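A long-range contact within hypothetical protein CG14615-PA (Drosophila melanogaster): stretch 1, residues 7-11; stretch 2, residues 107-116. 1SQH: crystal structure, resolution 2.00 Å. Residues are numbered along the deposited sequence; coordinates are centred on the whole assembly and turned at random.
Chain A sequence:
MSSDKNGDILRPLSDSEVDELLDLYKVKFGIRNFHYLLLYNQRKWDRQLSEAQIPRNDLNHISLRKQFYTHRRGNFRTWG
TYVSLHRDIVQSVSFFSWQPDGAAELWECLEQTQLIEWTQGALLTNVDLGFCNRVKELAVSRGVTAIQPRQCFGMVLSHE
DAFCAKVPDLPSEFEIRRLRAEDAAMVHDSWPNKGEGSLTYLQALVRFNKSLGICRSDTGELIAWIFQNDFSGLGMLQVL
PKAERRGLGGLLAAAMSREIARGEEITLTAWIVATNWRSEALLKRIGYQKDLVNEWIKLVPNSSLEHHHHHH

Stretch 1 7-11: GDILR
Stretch 2 (107-116) WECLEQTQLI

Stretch 1, a short loop entering a strand at Leu-10, lies against the end of a helix that runs through Gln-112; Thr-113 (phi/psi -78/161°) is the first residue to leave helical geometry. The backbones come nearest at Ile-9 and Thr-113, CA to CA 5.6 Å, and the contact buries 431 Å². Gly-7 makes no contact. Asp-8 (-56/152°; chi1 t, chi2 84°) points toward stretch 2, and its carboxylate accepts from both stretches: OD1 from Gln-114 N at 2.8 Å (N-H...O 150°), OD2 from Thr-113 OG1 at 2.7 Å and from Leu-10 N at 2.9 Å. Thr-113 (chi1 t) in turn accepts at OG1 from Leu-115 N, 3.1 Å, so the polar groups tie the turn after the helix to the loop. Ile-9 (-61/-16°; t, t) has the largest covered area; its CG2 sits 3.6 Å from Cys-109 O and 3.6 Å from Thr-113 N, beside the weak helical hydrogen bond from Thr-113 N to Cys-109 O. Its CD1 reaches Glu-108 O at 3.4 Å and Gln-112 OE1 at 3.5 Å. Leu-10 (-95/128°; m, t) packs CD2 on Cys-109 CB at 3.8 Å and CB on Leu-115 CD1 at 4.0 Å, with Leu-115 in m, t. Arg-11 (-113/127°) continues the strand, its CB directed away.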

# COMPACT_ATOMS: atom_id res chain seq x y z
N GLY A 7 4.41 29.74 -3.81
CA GLY A 7 5.21 28.54 -4.21
C GLY A 7 4.46 27.61 -5.15
O GLY A 7 3.58 28.05 -5.90
N ASP A 8 4.79 26.32 -5.10
CA ASP A 8 4.15 25.32 -5.95
C ASP A 8 2.64 25.31 -5.78
O ASP A 8 2.13 25.64 -4.72
CB ASP A 8 4.71 23.92 -5.62
CG ASP A 8 4.35 22.88 -6.67
OD1 ASP A 8 5.08 22.79 -7.68
OD2 ASP A 8 3.34 22.18 -6.48
N ILE A 9 1.91 24.92 -6.82
CA ILE A 9 0.46 24.87 -6.75
C ILE A 9 0.00 23.89 -5.66
O ILE A 9 -1.16 23.91 -5.22
CB ILE A 9 -0.14 24.47 -8.11
CG1 ILE A 9 -1.66 24.61 -8.06
CG2 ILE A 9 0.28 23.07 -8.47
CD1 ILE A 9 -2.31 24.41 -9.42
N LEU A 10 0.91 23.03 -5.22
CA LEU A 10 0.62 22.07 -4.17
C LEU A 10 1.06 22.64 -2.83
O LEU A 10 2.20 23.07 -2.68
CB LEU A 10 1.34 20.74 -4.43
CG LEU A 10 0.88 19.87 -5.61
CD1 LEU A 10 1.75 18.63 -5.71
CD2 LEU A 10 -0.59 19.49 -5.42
N ARG A 11 0.16 22.65 -1.85
CA ARG A 11 0.49 23.17 -0.53
C ARG A 11 0.47 22.04 0.48
O ARG A 11 -0.53 21.33 0.61
CB ARG A 11 -0.49 24.24 -0.07
CG ARG A 11 -0.06 24.84 1.26
CD ARG A 11 -1.14 25.63 1.97
NE ARG A 11 -2.05 24.81 2.76
CZ ARG A 11 -3.20 24.33 2.30
NH1 ARG A 11 -3.57 24.59 1.05
NH2 ARG A 11 -3.99 23.62 3.10
N TRP A 107 -6.44 18.00 -11.70
CA TRP A 107 -5.53 18.09 -12.83
C TRP A 107 -4.79 19.41 -12.88
O TRP A 107 -3.69 19.50 -13.43
CB TRP A 107 -6.29 17.85 -14.13
CG TRP A 107 -6.71 16.43 -14.26
CD1 TRP A 107 -7.98 15.93 -14.20
CD2 TRP A 107 -5.84 15.30 -14.40
NE1 TRP A 107 -7.95 14.55 -14.30
CE2 TRP A 107 -6.65 14.14 -14.42
CE3 TRP A 107 -4.45 15.15 -14.51
CZ2 TRP A 107 -6.11 12.85 -14.55
CZ3 TRP A 107 -3.91 13.87 -14.64
CH2 TRP A 107 -4.74 12.74 -14.66
N GLU A 108 -5.38 20.44 -12.29
CA GLU A 108 -4.71 21.73 -12.25
C GLU A 108 -3.47 21.48 -11.39
O GLU A 108 -2.37 21.92 -11.71
CB GLU A 108 -5.63 22.77 -11.59
CG GLU A 108 -5.21 24.20 -11.79
CD GLU A 108 -6.33 25.16 -11.45
OE1 GLU A 108 -7.41 25.03 -12.06
OE2 GLU A 108 -6.13 26.03 -10.58
N CYS A 109 -3.67 20.72 -10.31
CA CYS A 109 -2.59 20.37 -9.40
C CYS A 109 -1.51 19.52 -10.07
O CYS A 109 -0.33 19.87 -10.06
CB CYS A 109 -3.13 19.59 -8.20
SG CYS A 109 -3.92 20.59 -6.92
N LEU A 110 -1.93 18.40 -10.65
CA LEU A 110 -0.98 17.49 -11.28
C LEU A 110 -0.22 18.08 -12.45
O LEU A 110 0.95 17.76 -12.65
CB LEU A 110 -1.70 16.20 -11.71
CG LEU A 110 -2.32 15.29 -10.64
CD1 LEU A 110 -2.87 14.04 -11.31
CD2 LEU A 110 -1.29 14.90 -9.58
N GLU A 111 -0.87 18.95 -13.21
CA GLU A 111 -0.23 19.57 -14.38
C GLU A 111 0.66 20.77 -14.05
O GLU A 111 1.70 20.96 -14.68
CB GLU A 111 -1.31 19.98 -15.39
CG GLU A 111 -2.20 18.82 -15.84
CD GLU A 111 -3.37 19.28 -16.69
OE1 GLU A 111 -3.96 20.33 -16.37
OE2 GLU A 111 -3.71 18.58 -17.67
N GLN A 112 0.26 21.58 -13.07
CA GLN A 112 1.03 22.77 -12.72
C GLN A 112 2.14 22.59 -11.70
O GLN A 112 2.97 23.49 -11.53
CB GLN A 112 0.09 23.87 -12.22
CG GLN A 112 -0.68 24.57 -13.33
CD GLN A 112 -1.58 25.66 -12.78
OE1 GLN A 112 -1.14 26.52 -12.02
NE2 GLN A 112 -2.85 25.64 -13.17
N THR A 113 2.16 21.45 -11.02
CA THR A 113 3.16 21.20 -9.99
C THR A 113 4.51 20.81 -10.58
O THR A 113 4.61 20.39 -11.74
CB THR A 113 2.71 20.07 -9.03
OG1 THR A 113 3.66 19.92 -7.97
CG2 THR A 113 2.58 18.74 -9.79
N GLN A 114 5.55 20.94 -9.77
CA GLN A 114 6.90 20.57 -10.18
C GLN A 114 7.51 19.72 -9.08
O GLN A 114 8.72 19.56 -9.01
CB GLN A 114 7.75 21.82 -10.41
CG GLN A 114 7.17 22.79 -11.41
CD GLN A 114 8.07 23.98 -11.62
OE1 GLN A 114 8.39 24.71 -10.68
NE2 GLN A 114 8.49 24.19 -12.87
N LEU A 115 6.66 19.20 -8.19
CA LEU A 115 7.15 18.38 -7.10
C LEU A 115 7.21 16.91 -7.50
O LEU A 115 7.81 16.09 -6.81
CB LEU A 115 6.26 18.53 -5.86
CG LEU A 115 5.97 19.95 -5.36
CD1 LEU A 115 5.22 19.86 -4.03
CD2 LEU A 115 7.26 20.72 -5.19
N ILE A 116 6.58 16.58 -8.63
CA ILE A 116 6.53 15.21 -9.14
C ILE A 116 7.67 14.95 -10.12
O ILE A 116 7.94 15.74 -11.02
CB ILE A 116 5.19 14.94 -9.85
CG1 ILE A 116 4.04 15.02 -8.84
CG2 ILE A 116 5.21 13.58 -10.50
CD1 ILE A 116 2.67 14.79 -9.44